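Local structure of ricin B-like lectin (Macrolepiota procera, 4IZX) at residues A[11-14]-A[19-22]; A[22-25]-A[31-34]; A[44-49]-A[53-58]; A[65-68]-A[74-77]; A[109-114]-A[118-123]. The protein binds carbohydrate as a beta-trefoil lectin and holds lactose mainly through its galactose unit. All blocks are in the same frame, centred on the assembly; numbering follows the deposited sequence.

Interaction 1 (A[11-14]-A[19-22]); sequences KITN and TVID. With GAL (beta-D-galactopyranose), chain B.
Thr13 and Val20 form a single backbone bridge, their CA atoms 4.3 Å apart, where strand 11-14 meets strand 20-22 at 123° between directions. Two backbone bonds flank this bridge. Ile21 N donates to Ile12 O at 3.0 Å. Asn14 N donates to Thr19 O at 2.8 Å in an almost straight bond, 172° at the hydrogen. A water extends the join, accepting from Ile12 N and donating to Ile21 O.

The apolar part is carried by two isoleucines whose side chains cross obliquely. Ile12 turns its CG2 branch to the contact, and this methyl meets Ile21 CD1 at 3.6 Å. Ile21 reaches it because CG1 stands beside the backbone N (chi1 -58°) and CD1 extends from there. Both side chains also pack on Trp135. Beside the bridge, Thr13 OG1 lies against the methyl Val20 CG1 at 3.5 Å. Asn14 sends its amide away from Thr19, and its ND2 donates to His132 O.

Asp22 takes no part in this packing and faces the galactose. Its carboxylate accepts from two sugar hydroxyls, with GAL O4 2.6 Å from Asp22 OD1 and GAL O3 2.6 Å from Asp22 OD2. Gln42 also binds OD2. The short strand thus runs from a buried bridge in the beta-trefoil to the galactose-binding site of this ricin B-like lectin.

Interaction 2 (A[22-25]-A[31-34]); sequences DLSG and IIGY. With GAL (beta-D-galactopyranose), chain B; BGC (beta-D-glucopyranose), chain C.
Asp22 and Ile32 form an antiparallel hydrogen-bonded pair. Asp22 N donates to Ile32 O at 2.9 Å, and Ile32 N returns a bond to Asp22 O. Leu23 and Ile31 are the adjoining non-hydrogen-bonded pair, with their CD1 methyls 3.8 Å apart.

Tyr34 runs under the galactose. Tyr34 CB sits 3.2 Å from Asp22 OD2. CG lies near Asp22 OD2 and, on the sugar side, GAL C4. With CG anti to the backbone N (chi1 -156°), the ring runs the same way as the Asp22 side chain. The carboxylate and ring planes are 48° apart. GAL C4 stands 3.5 Å above the Tyr34 ring plane, over its centre. CD1 meets GAL C4, and CD2 lies near Asp22 OD2 and GAL O3. CE1 meets GAL C5 and C4, CZ meets GAL C4 and C3. Tyr34 CE2 meets GAL C3 at 3.6 Å. At the tip, OH lies more loosely beneath GAL C5 and C3.

Ile32 CD1 touches GAL C6 at 3.7 Å. Gly25 N donates to GAL O4 at 2.8 Å, a second grip on the hydroxyl that Asp22 also holds. His37 and Asn41 bind the sugar too. An aromatic ring under galactose, with an aspartate at O3 and O4, is the classic ricin-type site.

Interaction 3 (A[44-49]-A[53-58]); sequences WTFNWT and WTLRSA
Phe46, Trp48 and Trp53 form an aromatic cluster on one face of this hairpin, which also carries Leu55, Trp44 and Ser57. Packing is tight here. The buried Phe46 and Leu55 make a CH-pi contact, with Leu55 CD1 4.0 Å from the Phe46 ring centroid and 4° off the normal. Phe46 turns an edge to the face of Trp53 in an offset edge-to-face pair, planes at 69°. Trp48, at the exposed end of the cluster, brings its edge over the face of Trp53, with Trp48 CE3 3.5 Å from Trp53 CE2. The Trp53 indole stands beside its backbone N (chi1 -63°) and leans over the opposite strand. At the far end Trp44 CZ3 rests on Ser57 CB at 3.8 Å, while Trp44 NE1 donates to Ile21 O.

The other face, with Thr45, Asn47, Thr54 and Arg56, is looser and wetter. Asn47 and Thr54 run side by side, bridged by a water 2.9 Å from Asn47 ND2 and 2.7 Å from Thr54 OG1. A second water joins Thr54 OG1 to Thr45 O. Arg56 leads its end away.

Four backbone bonds join the strands into an antiparallel beta hairpin of the beta-trefoil. Trp53 also lines the benzamidine pocket.

Interaction 4 (A[65-68]-A[74-77]); sequences GIEG and TRLV
Glu67 and Arg75 form a two-pronged salt bridge beside the end of a short antiparallel pairing. Arg75 approaches side-on and uses two nitrogens, one for each carboxylate oxygen. Arg75 NE donates to Glu67 OE2 at 2.8 Å. Arg75 NH2 donates to Glu67 OE1 at 2.9 Å, nearly straight at 174°. The bonds lie in or near the guanidinium plane, yet they meet both oxygens from above the carboxylate plane. The two groups are thus twisted, with planes 49° apart. Arg75 bends at chi3 (-49°), which brings NE back to the glutamate, whose chain is extended up to CD. Val77 CG1 lies over one face of the guanidinium. The third nitrogen, NH1, bonds to Ser30 OG, so all three nitrogens of the group have acceptors.

Three backbone bonds cross the segments. Gly65 N donates to Val77 O at 2.9 Å. Val77 N donates to Gly65 O from well above the carbonyl plane. Glu67 N gives a third bond to Arg75 O at 2.8 Å. Glu67 O receives a water, which in turn accepts from Thr74 OG1 at 2.6 Å. The carbonyls of Thr69 and Ala71 are also within bonding range of this hydroxyl, so its single proton is probably shared among these acceptors. The Thr74 methyl CG2 packs against Glu67 O at 3.3 Å.

Apolar contact is slight across the segments. Ile66 and Leu76 form the non-hydrogen-bonded pair, and both touch Leu124. This is the loop end of the beta hairpin of strands 63-66 and 76-79 in the beta-trefoil.

Interaction 5 (A[109-114]-A[118-123]); sequences DLSGYG and PGTPVQ
Asp109 and Gln123 lie side by side and point the same way, as a hydrogen-bonded pair in an antiparallel pairing of the beta-trefoil. Here strand 109-110 ends and the chain enters a short, weakly bonded turn at about 111-114, left-handed in backbone conformation from Gly112 on. Two backbone bonds link this pair, Asp109 N to Gln123 O and Gln123 N to Asp109 O.

Their side chains add a third link. Gln123 NE2 donates to Asp109 OD1 at 2.9 Å, nearly straight at 170°. The acceptor lies in the amide plane, but the amide comes from above the carboxylate plane. The planes are 59° apart. Gln123 CG stands between the backbone N and the carbonyl carbon (chi1 70°), and the extended chain beyond it carries the amide across to the aspartate. The other carboxylate oxygen, Asp109 OD2, accepts from Gln133 NE2. A water accepts from both Gln123 NE2 and Gly112 N.

Leu110 crosses Thr120 at about a right angle, with Leu110 CD1 3.7 Å from Thr120 CG2. Leu110 CD1 also touches Val122 CG2 at 4.1 Å. Thr120 CG2 lies 3.4 Å from Ser111 OG. The Thr120 hydroxyl turns to Thr117 O.

Ser111 holds one carbonyl twice: its N reaches Pro121 O at 3.0 Å, and its OG donates to the same oxygen at 2.8 Å.

How the interactions relate
Interactions 1 and 2 are the buried contacts. They share Asp22 and strand 20-23, and combine backbone bonds and isoleucine or leucine packing with the polar groups that bind galactose. Interactions 3, 4 and 5 are partly buried. Interaction 3 relies on aromatic packing, interaction 4 on a salt bridge, and interaction 5 on an amide-carboxylate bond and a serine. Interactions 1, 2 and 5 reach the same sheet, where Gly33 pairs with Gly119 and Thr120. Leu76 of interaction 4 joins it through Ile31 and Val122. Ile12 of interaction 1 packs on Phe46 and Leu55 of interaction 3. Interactions 3 and 5 lie on opposite sides of the chain's centre and do not touch.

Interaction 1 (A[11-14]-A[19-22])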
# COMPACT_ATOMS: atom_id res chain seq x y z
N LYS A 11 9.83 1.02 -0.50
CA LYS A 11 9.00 0.49 -1.56
C LYS A 11 8.19 -0.67 -0.99
O LYS A 11 8.63 -1.37 -0.08
CB LYS A 11 9.80 0.07 -2.77
CG LYS A 11 10.81 -1.03 -2.53
CD LYS A 11 11.49 -1.43 -3.84
CE LYS A 11 12.74 -2.25 -3.73
NZ LYS A 11 12.59 -3.51 -3.06
N ILE A 12 7.01 -0.87 -1.55
CA ILE A 12 6.04 -1.82 -1.02
C ILE A 12 5.67 -2.76 -2.17
O ILE A 12 5.06 -2.35 -3.16
CB ILE A 12 4.80 -1.14 -0.44
CG1 ILE A 12 5.18 -0.09 0.60
CG2 ILE A 12 3.90 -2.19 0.14
CD1 ILE A 12 4.07 0.78 1.06
N THR A 13 6.13 -4.02 -2.10
CA THR A 13 6.10 -4.96 -3.22
C THR A 13 5.04 -6.03 -2.94
O THR A 13 5.02 -6.64 -1.89
CB THR A 13 7.45 -5.63 -3.43
OG1 THR A 13 8.45 -4.62 -3.59
CG2 THR A 13 7.44 -6.48 -4.67
N ASN A 14 4.19 -6.32 -3.92
CA ASN A 14 3.19 -7.37 -3.76
C ASN A 14 3.86 -8.73 -3.80
O ASN A 14 4.60 -9.03 -4.74
CB ASN A 14 2.16 -7.27 -4.86
CG ASN A 14 0.93 -8.11 -4.57
OD1 ASN A 14 0.82 -9.24 -5.04
ND2 ASN A 14 0.04 -7.56 -3.74
N THR A 19 5.03 -6.58 -8.50
CA THR A 19 4.89 -5.18 -8.78
C THR A 19 4.75 -4.41 -7.46
O THR A 19 4.50 -5.00 -6.42
CB THR A 19 3.72 -4.95 -9.72
OG1 THR A 19 2.56 -5.51 -9.12
CG2 THR A 19 3.97 -5.59 -11.11
N VAL A 20 4.97 -3.10 -7.51
CA VAL A 20 4.99 -2.26 -6.33
C VAL A 20 3.83 -1.28 -6.31
O VAL A 20 3.22 -0.97 -7.36
CB VAL A 20 6.31 -1.49 -6.18
CG1 VAL A 20 7.49 -2.44 -6.16
CG2 VAL A 20 6.48 -0.42 -7.24
N ILE A 21 3.54 -0.75 -5.13
CA ILE A 21 2.54 0.29 -4.95
C ILE A 21 3.07 1.59 -5.54
O ILE A 21 4.11 2.12 -5.09
CB ILE A 21 2.15 0.46 -3.47
CG1 ILE A 21 1.62 -0.86 -2.91
CG2 ILE A 21 1.21 1.62 -3.29
CD1 ILE A 21 1.03 -0.76 -1.52
N ASP A 22 2.34 2.13 -6.51
CA ASP A 22 2.79 3.22 -7.37
C ASP A 22 1.67 4.25 -7.44
O ASP A 22 0.51 3.94 -7.66
CB ASP A 22 3.14 2.55 -8.72
CG ASP A 22 3.48 3.50 -9.87
OD1 ASP A 22 2.67 4.43 -10.12
OD2 ASP A 22 4.51 3.23 -10.56
C1 GAL B . 4.26 6.73 -15.31
C2 GAL B . 5.06 6.44 -14.07
C3 GAL B . 4.84 5.00 -13.63
C4 GAL B . 3.34 4.70 -13.53
C5 GAL B . 2.69 5.05 -14.85
C6 GAL B . 1.19 4.79 -14.87
O2 GAL B . 6.43 6.63 -14.36
O3 GAL B . 5.50 4.81 -12.38
O4 GAL B . 2.74 5.49 -12.49
O5 GAL B . 2.88 6.44 -15.14
O6 GAL B . 0.66 5.08 -16.18
O HOH W 1 6.21 1.07 -3.52

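Interaction 2 (A[22-25]-A[31-34])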
# COMPACT_ATOMS: atom_id res chain seq x y z
N ASP A 22 2.34 2.13 -6.51
CA ASP A 22 2.79 3.22 -7.37
C ASP A 22 1.67 4.25 -7.44
O ASP A 22 0.51 3.94 -7.66
CB ASP A 22 3.14 2.55 -8.72
CG ASP A 22 3.48 3.50 -9.87
OD1 ASP A 22 2.67 4.43 -10.12
OD2 ASP A 22 4.51 3.23 -10.56
N LEU A 23 2.04 5.52 -7.22
CA LEU A 23 1.16 6.64 -7.41
C LEU A 23 1.18 6.98 -8.89
O LEU A 23 2.17 7.46 -9.44
CB LEU A 23 1.58 7.83 -6.58
CG LEU A 23 0.76 9.10 -6.77
CD1 LEU A 23 -0.71 8.86 -6.54
CD2 LEU A 23 1.25 10.20 -5.86
N SER A 24 0.09 6.67 -9.60
CA SER A 24 0.05 6.75 -11.05
C SER A 24 0.55 8.08 -11.58
O SER A 24 0.04 9.15 -11.20
CB SER A 24 -1.39 6.57 -11.52
OG SER A 24 -1.44 6.74 -12.92
N GLY A 25 1.46 8.02 -12.54
CA GLY A 25 1.90 9.23 -13.20
C GLY A 25 0.90 9.77 -14.20
O GLY A 25 1.04 10.91 -14.66
N ILE A 31 -3.86 4.76 -7.21
CA ILE A 31 -2.84 3.87 -6.71
C ILE A 31 -2.89 2.54 -7.42
O ILE A 31 -3.96 1.90 -7.48
CB ILE A 31 -2.97 3.67 -5.18
CG1 ILE A 31 -2.95 4.99 -4.41
CG2 ILE A 31 -1.90 2.71 -4.67
CD1 ILE A 31 -1.70 5.82 -4.56
N ILE A 32 -1.77 2.16 -8.03
CA ILE A 32 -1.71 1.03 -8.93
C ILE A 32 -0.53 0.13 -8.58
O ILE A 32 0.42 0.55 -7.91
CB ILE A 32 -1.60 1.51 -10.40
CG1 ILE A 32 -0.33 2.36 -10.59
CG2 ILE A 32 -2.84 2.28 -10.81
CD1 ILE A 32 -0.03 2.75 -12.03
N GLY A 33 -0.55 -1.08 -9.10
CA GLY A 33 0.63 -1.92 -9.14
C GLY A 33 1.42 -1.67 -10.39
O GLY A 33 0.85 -1.62 -11.48
N TYR A 34 2.75 -1.55 -10.28
CA TYR A 34 3.57 -1.23 -11.42
C TYR A 34 4.95 -1.79 -11.22
O TYR A 34 5.44 -1.83 -10.08
CB TYR A 34 3.63 0.31 -11.60
CG TYR A 34 3.96 0.79 -13.01
CD1 TYR A 34 2.95 0.95 -13.96
CD2 TYR A 34 5.24 1.14 -13.36
CE1 TYR A 34 3.22 1.48 -15.21
CE2 TYR A 34 5.54 1.64 -14.60
CZ TYR A 34 4.51 1.80 -15.54
OH TYR A 34 4.80 2.40 -16.75
C1 GAL B . 4.26 6.73 -15.31
C2 GAL B . 5.06 6.44 -14.07
C3 GAL B . 4.84 5.00 -13.63
C4 GAL B . 3.34 4.70 -13.53
C5 GAL B . 2.69 5.05 -14.85
C6 GAL B . 1.19 4.79 -14.87
O2 GAL B . 6.43 6.63 -14.36
O3 GAL B . 5.50 4.81 -12.38
O4 GAL B . 2.74 5.49 -12.49
O5 GAL B . 2.88 6.44 -15.14
O6 GAL B . 0.66 5.08 -16.18
C2 BGC C . 2.61 9.80 -18.42
C3 BGC C . 2.72 8.87 -17.19
C4 BGC C . 4.16 8.50 -16.91
C5 BGC C . 5.13 9.67 -17.15
C6 BGC C . 6.54 9.14 -17.38
C1 BGC C . 3.48 11.02 -18.18
O1 BGC C . 3.21 12.04 -19.17
O2 BGC C . 1.23 10.07 -18.55
O3 BGC C . 1.90 7.70 -17.37
O4 BGC C . 4.30 8.11 -15.53
O5 BGC C . 4.76 10.43 -18.29
O6 BGC C . 6.49 8.15 -18.41

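Interaction 3 (A[44-49]-A[53-58])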
# COMPACT_ATOMS: atom_id res chain seq x y z
N TRP A 44 7.49 5.60 -0.42
CA TRP A 44 6.51 5.98 0.59
C TRP A 44 7.21 6.20 1.90
O TRP A 44 7.89 5.30 2.42
CB TRP A 44 5.44 4.88 0.72
CG TRP A 44 4.71 4.67 -0.58
CD1 TRP A 44 5.02 3.75 -1.53
CD2 TRP A 44 3.63 5.47 -1.10
NE1 TRP A 44 4.20 3.91 -2.62
CE2 TRP A 44 3.34 4.96 -2.38
CE3 TRP A 44 2.91 6.56 -0.63
CZ2 TRP A 44 2.34 5.51 -3.18
CZ3 TRP A 44 1.91 7.09 -1.41
CH2 TRP A 44 1.65 6.58 -2.67
N THR A 45 7.11 7.42 2.43
CA THR A 45 7.74 7.81 3.67
C THR A 45 6.77 7.52 4.80
O THR A 45 5.64 8.01 4.84
CB THR A 45 8.17 9.29 3.66
OG1 THR A 45 8.92 9.60 2.51
CG2 THR A 45 8.82 9.67 4.94
N PHE A 46 7.17 6.60 5.69
CA PHE A 46 6.35 6.15 6.76
C PHE A 46 6.47 7.10 7.95
O PHE A 46 7.57 7.53 8.30
CB PHE A 46 6.77 4.74 7.20
CG PHE A 46 6.32 3.62 6.32
CD1 PHE A 46 6.45 3.64 4.93
CD2 PHE A 46 5.77 2.48 6.89
CE1 PHE A 46 6.02 2.58 4.14
CE2 PHE A 46 5.38 1.41 6.11
CZ PHE A 46 5.47 1.48 4.72
N ASN A 47 5.36 7.31 8.65
CA ASN A 47 5.33 8.04 9.91
C ASN A 47 4.48 7.26 10.89
O ASN A 47 3.34 6.89 10.57
CB ASN A 47 4.78 9.47 9.77
CG ASN A 47 4.85 10.26 11.05
OD1 ASN A 47 5.89 10.29 11.69
ND2 ASN A 47 3.76 10.92 11.43
N TRP A 48 5.00 7.04 12.09
CA TRP A 48 4.21 6.52 13.19
C TRP A 48 3.66 7.70 13.97
O TRP A 48 4.42 8.51 14.49
CB TRP A 48 5.05 5.59 14.08
CG TRP A 48 4.34 5.13 15.31
CD1 TRP A 48 4.57 5.59 16.55
CD2 TRP A 48 3.36 4.07 15.44
NE1 TRP A 48 3.80 4.91 17.47
CE2 TRP A 48 3.06 3.96 16.81
CE3 TRP A 48 2.73 3.18 14.54
CZ2 TRP A 48 2.15 3.06 17.29
CZ3 TRP A 48 1.84 2.29 15.02
CH2 TRP A 48 1.55 2.21 16.40
N THR A 49 2.34 7.80 14.03
CA THR A 49 1.67 8.94 14.62
C THR A 49 1.60 8.86 16.14
O THR A 49 1.17 9.79 16.80
CB THR A 49 0.24 9.04 14.12
OG1 THR A 49 -0.47 7.89 14.60
CG2 THR A 49 0.16 9.11 12.60
N TRP A 53 0.09 4.26 11.33
CA TRP A 53 1.07 4.64 10.32
C TRP A 53 0.43 5.49 9.25
O TRP A 53 -0.69 5.20 8.77
CB TRP A 53 1.66 3.41 9.64
CG TRP A 53 2.41 2.52 10.53
CD1 TRP A 53 1.93 1.43 11.22
CD2 TRP A 53 3.81 2.59 10.86
NE1 TRP A 53 2.94 0.83 11.94
CE2 TRP A 53 4.10 1.52 11.73
CE3 TRP A 53 4.84 3.46 10.49
CZ2 TRP A 53 5.37 1.27 12.18
CZ3 TRP A 53 6.11 3.22 10.97
CH2 TRP A 53 6.34 2.14 11.80
N THR A 54 1.13 6.52 8.80
CA THR A 54 0.76 7.26 7.59
C THR A 54 1.87 7.04 6.57
O THR A 54 3.04 6.88 6.93
CB THR A 54 0.48 8.74 7.87
OG1 THR A 54 1.71 9.37 8.22
CG2 THR A 54 -0.57 8.90 8.96
N LEU A 55 1.47 7.08 5.30
CA LEU A 55 2.38 6.80 4.18
C LEU A 55 2.35 7.99 3.21
O LEU A 55 1.33 8.24 2.59
CB LEU A 55 2.01 5.52 3.44
CG LEU A 55 2.61 4.22 4.00
CD1 LEU A 55 2.19 3.97 5.43
CD2 LEU A 55 2.26 3.04 3.18
N ARG A 56 3.45 8.73 3.15
CA ARG A 56 3.51 9.95 2.35
C ARG A 56 4.30 9.73 1.08
O ARG A 56 5.43 9.23 1.11
CB ARG A 56 4.12 11.09 3.16
CG ARG A 56 4.16 12.42 2.43
CD ARG A 56 5.10 13.40 3.11
NE ARG A 56 4.43 14.67 3.42
CZ ARG A 56 4.70 15.82 2.80
NH1 ARG A 56 5.62 15.86 1.84
NH2 ARG A 56 4.05 16.92 3.14
N SER A 57 3.71 10.10 -0.05
CA SER A 57 4.36 9.94 -1.33
C SER A 57 5.61 10.78 -1.41
O SER A 57 5.56 12.00 -1.21
CB SER A 57 3.43 10.36 -2.44
OG SER A 57 4.11 10.49 -3.66
N ALA A 58 6.75 10.17 -1.70
CA ALA A 58 8.00 10.88 -1.81
C ALA A 58 7.99 11.85 -2.99
O ALA A 58 8.73 12.83 -2.98
CB ALA A 58 9.16 9.91 -1.90
O HOH W 2 3.88 9.79 6.43
O HOH W 3 1.56 11.65 9.63

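Interaction 4 (A[65-68]-A[74-77])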
# COMPACT_ATOMS: atom_id res chain seq x y z
N GLY A 65 -4.30 6.93 0.81
CA GLY A 65 -5.61 6.89 1.44
C GLY A 65 -6.61 6.15 0.56
O GLY A 65 -6.25 5.34 -0.28
N ILE A 66 -7.89 6.38 0.85
CA ILE A 66 -8.96 5.64 0.17
C ILE A 66 -10.05 6.49 -0.40
O ILE A 66 -10.28 7.62 0.05
CB ILE A 66 -9.60 4.58 1.09
CG1 ILE A 66 -10.20 5.15 2.40
CG2 ILE A 66 -8.54 3.56 1.42
CD1 ILE A 66 -10.94 4.09 3.17
N GLU A 67 -10.78 5.91 -1.38
CA GLU A 67 -11.84 6.57 -2.07
C GLU A 67 -13.20 6.11 -1.53
O GLU A 67 -13.74 5.06 -1.96
CB GLU A 67 -11.73 6.37 -3.60
CG GLU A 67 -12.86 7.03 -4.41
CD GLU A 67 -12.72 6.66 -5.88
OE1 GLU A 67 -12.58 7.56 -6.75
OE2 GLU A 67 -12.70 5.44 -6.17
N GLY A 68 -13.70 6.82 -0.53
CA GLY A 68 -14.99 6.48 0.04
C GLY A 68 -14.83 5.56 1.25
O GLY A 68 -13.75 5.32 1.75
N THR A 74 -13.11 -0.84 -2.64
CA THR A 74 -12.77 0.58 -2.47
C THR A 74 -11.39 0.83 -3.04
O THR A 74 -10.44 0.11 -2.75
CB THR A 74 -12.75 0.95 -0.97
OG1 THR A 74 -14.03 0.79 -0.45
CG2 THR A 74 -12.29 2.36 -0.71
N ARG A 75 -11.27 1.86 -3.87
CA ARG A 75 -10.00 2.20 -4.50
C ARG A 75 -9.06 2.93 -3.54
O ARG A 75 -9.50 3.80 -2.78
CB ARG A 75 -10.23 3.12 -5.71
CG ARG A 75 -10.94 2.49 -6.90
CD ARG A 75 -10.64 3.26 -8.19
NE ARG A 75 -10.81 4.70 -8.04
CZ ARG A 75 -9.99 5.61 -8.57
NH1 ARG A 75 -8.95 5.23 -9.29
NH2 ARG A 75 -10.22 6.90 -8.38
N LEU A 76 -7.77 2.61 -3.57
CA LEU A 76 -6.78 3.47 -2.93
C LEU A 76 -6.48 4.64 -3.85
O LEU A 76 -6.35 4.51 -5.08
CB LEU A 76 -5.51 2.69 -2.62
CG LEU A 76 -5.50 2.01 -1.26
CD1 LEU A 76 -6.46 0.85 -1.20
CD2 LEU A 76 -4.10 1.67 -0.84
N VAL A 77 -6.35 5.81 -3.24
CA VAL A 77 -6.04 7.06 -3.92
C VAL A 77 -5.13 7.91 -3.04
O VAL A 77 -5.11 7.78 -1.82
CB VAL A 77 -7.32 7.86 -4.26
CG1 VAL A 77 -8.16 7.16 -5.32
CG2 VAL A 77 -8.13 8.20 -3.02
O HOH W 4 -15.40 2.81 -1.43

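Interaction 5 (A[109-114]-A[118-123])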
# COMPACT_ATOMS: atom_id res chain seq x y z
N ASP A 109 -5.22 -4.90 -1.22
CA ASP A 109 -5.43 -6.04 -2.11
C ASP A 109 -5.07 -5.54 -3.52
O ASP A 109 -5.66 -4.58 -4.01
CB ASP A 109 -6.92 -6.46 -1.94
CG ASP A 109 -7.37 -7.57 -2.85
OD1 ASP A 109 -7.32 -7.40 -4.10
OD2 ASP A 109 -7.79 -8.62 -2.31
N LEU A 110 -4.11 -6.19 -4.15
CA LEU A 110 -3.80 -5.91 -5.54
C LEU A 110 -4.86 -6.61 -6.37
O LEU A 110 -5.01 -7.84 -6.31
CB LEU A 110 -2.39 -6.38 -5.91
CG LEU A 110 -1.97 -6.10 -7.36
CD1 LEU A 110 -1.99 -4.60 -7.68
CD2 LEU A 110 -0.60 -6.69 -7.64
N SER A 111 -5.65 -5.82 -7.08
CA SER A 111 -6.89 -6.31 -7.70
C SER A 111 -6.64 -7.31 -8.81
O SER A 111 -5.50 -7.53 -9.25
CB SER A 111 -7.74 -5.15 -8.18
OG SER A 111 -7.21 -4.49 -9.28
N GLY A 112 -7.71 -7.97 -9.22
CA GLY A 112 -7.60 -9.09 -10.11
C GLY A 112 -6.80 -10.25 -9.55
O GLY A 112 -6.14 -10.98 -10.29
N TYR A 113 -6.80 -10.40 -8.22
CA TYR A 113 -6.06 -11.47 -7.54
C TYR A 113 -4.58 -11.34 -7.79
O TYR A 113 -3.86 -12.31 -8.07
CB TYR A 113 -6.57 -12.87 -7.88
CG TYR A 113 -8.06 -12.92 -7.92
CD1 TYR A 113 -8.84 -12.71 -6.81
CD2 TYR A 113 -8.71 -13.11 -9.14
CE1 TYR A 113 -10.20 -12.70 -6.86
CE2 TYR A 113 -10.09 -13.05 -9.21
CZ TYR A 113 -10.83 -12.84 -8.05
OH TYR A 113 -12.20 -12.87 -8.07
N GLY A 114 -4.09 -10.10 -7.69
CA GLY A 114 -2.67 -9.87 -7.90
C GLY A 114 -2.31 -9.86 -9.38
O GLY A 114 -1.23 -10.30 -9.75
N PRO A 118 0.83 -3.84 -15.50
CA PRO A 118 1.09 -2.49 -15.02
C PRO A 118 -0.18 -1.65 -15.08
O PRO A 118 -0.85 -1.63 -16.11
CB PRO A 118 2.19 -1.98 -15.97
CG PRO A 118 2.88 -3.24 -16.41
CD PRO A 118 1.77 -4.23 -16.57
N GLY A 119 -0.50 -0.96 -13.98
CA GLY A 119 -1.73 -0.19 -13.90
C GLY A 119 -2.87 -0.87 -13.16
O GLY A 119 -3.91 -0.26 -12.94
N THR A 120 -2.67 -2.10 -12.73
CA THR A 120 -3.70 -2.80 -11.96
C THR A 120 -4.02 -2.02 -10.67
O THR A 120 -3.13 -1.73 -9.89
CB THR A 120 -3.21 -4.22 -11.61
OG1 THR A 120 -3.07 -4.96 -12.82
CG2 THR A 120 -4.13 -4.95 -10.68
N PRO A 121 -5.29 -1.72 -10.41
CA PRO A 121 -5.58 -0.90 -9.22
C PRO A 121 -5.31 -1.66 -7.92
O PRO A 121 -5.51 -2.88 -7.82
CB PRO A 121 -7.08 -0.64 -9.36
CG PRO A 121 -7.34 -0.69 -10.82
CD PRO A 121 -6.42 -1.76 -11.35
N VAL A 122 -4.84 -0.91 -6.92
CA VAL A 122 -4.80 -1.39 -5.56
C VAL A 122 -6.10 -0.95 -4.86
O VAL A 122 -6.51 0.21 -4.99
CB VAL A 122 -3.58 -0.85 -4.80
CG1 VAL A 122 -3.52 -1.40 -3.37
CG2 VAL A 122 -2.29 -1.15 -5.55
N GLN A 123 -6.74 -1.89 -4.17
CA GLN A 123 -8.04 -1.74 -3.58
C GLN A 123 -8.04 -2.23 -2.13
O GLN A 123 -7.06 -2.84 -1.68
CB GLN A 123 -9.11 -2.44 -4.40
CG GLN A 123 -8.96 -3.94 -4.32
CD GLN A 123 -9.86 -4.74 -5.24
OE1 GLN A 123 -10.81 -4.20 -5.84
NE2 GLN A 123 -9.62 -6.05 -5.31
O HOH W 5 -10.26 -7.73 -7.93